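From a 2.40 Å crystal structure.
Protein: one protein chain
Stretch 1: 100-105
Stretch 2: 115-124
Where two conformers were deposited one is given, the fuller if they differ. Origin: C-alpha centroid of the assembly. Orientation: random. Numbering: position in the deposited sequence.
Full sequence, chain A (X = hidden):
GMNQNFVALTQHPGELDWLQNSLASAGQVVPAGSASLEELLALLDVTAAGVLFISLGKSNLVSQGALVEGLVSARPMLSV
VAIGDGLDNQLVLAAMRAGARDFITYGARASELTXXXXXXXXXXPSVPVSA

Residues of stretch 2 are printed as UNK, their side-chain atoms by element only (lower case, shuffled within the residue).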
# COMPACT_ATOMS: atom_id res chain seq x y z
N ALA A 100 -1.81 5.05 7.31
CA ALA A 100 -2.43 4.12 6.36
C ALA A 100 -3.94 4.36 6.29
O ALA A 100 -4.60 4.45 7.31
CB ALA A 100 -2.13 2.68 6.75
N ARG A 101 -4.45 4.55 5.07
CA ARG A 101 -5.85 4.85 4.75
C ARG A 101 -6.73 3.60 4.96
O ARG A 101 -7.88 3.75 5.38
CB ARG A 101 -5.91 5.34 3.28
CG ARG A 101 -7.11 6.22 2.91
CD ARG A 101 -6.81 7.12 1.71
NE ARG A 101 -5.85 8.19 2.05
CZ ARG A 101 -5.41 9.13 1.20
NH1 ARG A 101 -5.83 9.15 -0.06
NH2 ARG A 101 -4.54 10.05 1.61
N ASP A 102 -6.19 2.40 4.62
CA ASP A 102 -6.92 1.14 4.71
C ASP A 102 -5.98 -0.01 5.18
O ASP A 102 -4.76 0.16 5.18
CB ASP A 102 -7.55 0.80 3.35
CG ASP A 102 -8.47 1.89 2.80
OD1 ASP A 102 -7.97 2.84 2.16
OD2 ASP A 102 -9.70 1.77 3.00
N PHE A 103 -6.58 -1.15 5.62
CA PHE A 103 -5.88 -2.34 6.10
C PHE A 103 -6.55 -3.60 5.54
O PHE A 103 -7.75 -3.80 5.73
CB PHE A 103 -5.92 -2.36 7.65
CG PHE A 103 -4.94 -3.30 8.30
CD1 PHE A 103 -5.18 -4.68 8.34
CD2 PHE A 103 -3.82 -2.81 8.96
CE1 PHE A 103 -4.30 -5.53 8.99
CE2 PHE A 103 -2.92 -3.68 9.58
CZ PHE A 103 -3.17 -5.02 9.60
N ILE A 104 -5.77 -4.44 4.84
CA ILE A 104 -6.27 -5.68 4.24
C ILE A 104 -5.43 -6.84 4.77
O ILE A 104 -4.30 -6.64 5.21
CB ILE A 104 -6.29 -5.63 2.67
CG1 ILE A 104 -4.92 -5.22 2.09
CG2 ILE A 104 -7.41 -4.68 2.19
CD1 ILE A 104 -4.76 -5.30 0.58
N THR A 105 -6.00 -8.03 4.77
CA THR A 105 -5.29 -9.22 5.22
C THR A 105 -4.88 -10.00 3.97
O THR A 105 -5.67 -10.17 3.04
CB THR A 105 -6.09 -10.06 6.24
OG1 THR A 105 -6.37 -9.24 7.37
CG2 THR A 105 -5.34 -11.30 6.72
N UNK A 115 -12.16 -3.79 -5.44
CA UNK A 115 -13.17 -2.95 -4.82
C UNK A 115 -12.56 -1.77 -4.10
O UNK A 115 -13.03 -0.63 -4.25
N UNK A 116 -11.48 -2.02 -3.34
CA UNK A 116 -10.72 -1.01 -2.62
C UNK A 116 -10.09 0.01 -3.58
O UNK A 116 -10.15 1.20 -3.30
c UNK A 116 -9.63 -1.71 -1.79
c UNK A 116 -9.07 0.14 -0.17
c UNK A 116 -7.51 -1.70 -0.50
c UNK A 116 -8.52 -0.85 -1.16
N UNK A 117 -9.51 -0.45 -4.70
CA UNK A 117 -8.86 0.40 -5.71
C UNK A 117 -9.92 1.27 -6.39
O UNK A 117 -9.64 2.45 -6.63
c UNK A 117 -7.61 0.28 -7.98
c UNK A 117 -8.07 -0.48 -6.73
c UNK A 117 -5.87 -0.28 -5.20
c UNK A 117 -6.89 -1.17 -6.02
N UNK A 118 -11.11 0.73 -6.68
CA UNK A 118 -12.26 1.49 -7.21
C UNK A 118 -12.62 2.65 -6.30
O UNK A 118 -12.75 3.79 -6.77
c UNK A 118 -13.82 -0.01 -8.69
n UNK A 118 -16.75 0.27 -6.41
c UNK A 118 -16.98 0.81 -7.60
c UNK A 118 -13.51 0.60 -7.34
n UNK A 118 -17.92 1.74 -7.72
n UNK A 118 -16.29 0.41 -8.67
c UNK A 118 -15.22 -0.61 -8.67
N UNK A 119 -12.78 2.33 -4.97
CA UNK A 119 -13.17 3.26 -3.93
C UNK A 119 -12.14 4.37 -3.78
O UNK A 119 -12.52 5.54 -3.73
c UNK A 119 -13.39 2.57 -2.58
c UNK A 119 -14.98 1.26 -1.07
n UNK A 119 -14.36 -1.50 -0.79
n UNK A 119 -13.87 0.69 -0.28
c UNK A 119 -14.63 1.68 -2.50
c UNK A 119 -13.61 -0.60 -0.16
n UNK A 119 -12.60 -1.02 0.60
N UNK A 120 -10.84 4.01 -3.74
CA UNK A 120 -9.75 4.97 -3.61
C UNK A 120 -9.63 5.88 -4.85
O UNK A 120 -9.20 7.03 -4.69
c UNK A 120 -8.27 4.55 -0.85
c UNK A 120 -8.22 3.56 -2.03
c UNK A 120 -6.90 2.82 -2.05
c UNK A 120 -8.43 4.26 -3.37
N UNK A 121 -10.02 5.37 -6.02
CA UNK A 121 -10.02 6.12 -7.28
C UNK A 121 -11.14 7.14 -7.36
O UNK A 121 -10.94 8.25 -7.87
N UNK A 122 -12.31 6.77 -6.82
CA UNK A 122 -13.50 7.62 -6.77
C UNK A 122 -13.48 8.72 -5.74
O UNK A 122 -14.35 9.57 -5.74
N UNK A 123 -12.45 8.73 -4.87
CA UNK A 123 -12.20 9.63 -3.74
C UNK A 123 -11.83 11.06 -4.16
O UNK A 123 -12.20 12.00 -3.45
c UNK A 123 -11.03 9.06 -2.92
c UNK A 123 -8.81 10.38 0.30
n UNK A 123 -8.98 9.52 -0.70
c UNK A 123 -11.27 8.88 -1.44
n UNK A 123 -7.87 11.32 0.23
c UNK A 123 -9.99 8.46 -0.73
n UNK A 123 -9.55 10.29 1.40
N UNK A 124 -11.06 11.24 -5.24
CA UNK A 124 -10.60 12.58 -5.61
C UNK A 124 -10.89 12.96 -7.06
O UNK A 124 -10.78 12.10 -7.94
c UNK A 124 -9.06 12.72 -5.41
c UNK A 124 -8.42 12.56 -4.01
c UNK A 124 -9.10 13.42 -2.96
c UNK A 124 -6.97 12.98 -4.07

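Position 115 has backbone atoms only and nothing beyond CA, so it is Gly115; it lies in the helix and makes no contact with stretch 1. Position 116 carries four carbons, forked at the second. One tip of the fork lies 3.5 Å from CG of Asp102 and the other 4.0 Å from CG2 of Ile104. Four carbons with the fork at the second identify Leu116, and the two tips are CD1 and CD2 respectively.

Position 117 also has four carbons, but the fork is at the first and one arm is two carbons long, which makes it Ile117. Its side chain is buried but out of reach of stretch 1. At position 118 three carbons lead to a nitrogen and then to a carbon bearing two more nitrogens. This guanidinium defines Arg118, which is exposed and far from the strand. Position 119 repeats the same atom pattern and is Arg119; its CB points toward stretch 1, but the side chain makes no contact there.

Position 120, one helical turn after Leu116, again shows four carbons forked at the second. A single tip lies 3.5 Å from OD1 of Asp102 and 3.9 Å from CD of Arg101. The residue is Leu120, and the tip is CD2. Its backbone N donates to O of Leu116 at 2.9 Å.

Positions 121 and 122 lack side-chain atoms and are Gly121 and Gly122, both exposed and out of reach. Position 123 has three carbons, a nitrogen, and a carbon with two further nitrogens, one of them 3.0 Å from NH1 of Arg101. It is Arg123, and that nitrogen is NH2. Position 124 has four carbons forked at the second, hence Leu124; its CB points sideways and it barely meets stretch 1.

The strand and helix run nearly antiparallel, at 172°, with axes 11.3 Å apart at closest approach, and the gap is bridged by side chains. Asp102 and Ile104 both point toward the helix, while Phe103 between them points away. Leu116 meets both, whereas Leu120 spans Arg101 and Asp102. No hydrogen bond crosses the interface, and the contact buries OD1 of Asp102 without a polar partner. Beyond the leucines, the guanidinium groups of Arg101 and Arg123 meet over their faces; with donors on both sides and like charge, their closeness is no salt bridge. The small contact, burying 286 Å², thus rests mainly on van der Waals packing.

Stretch 2 (115-124) GLIRRLGGRL
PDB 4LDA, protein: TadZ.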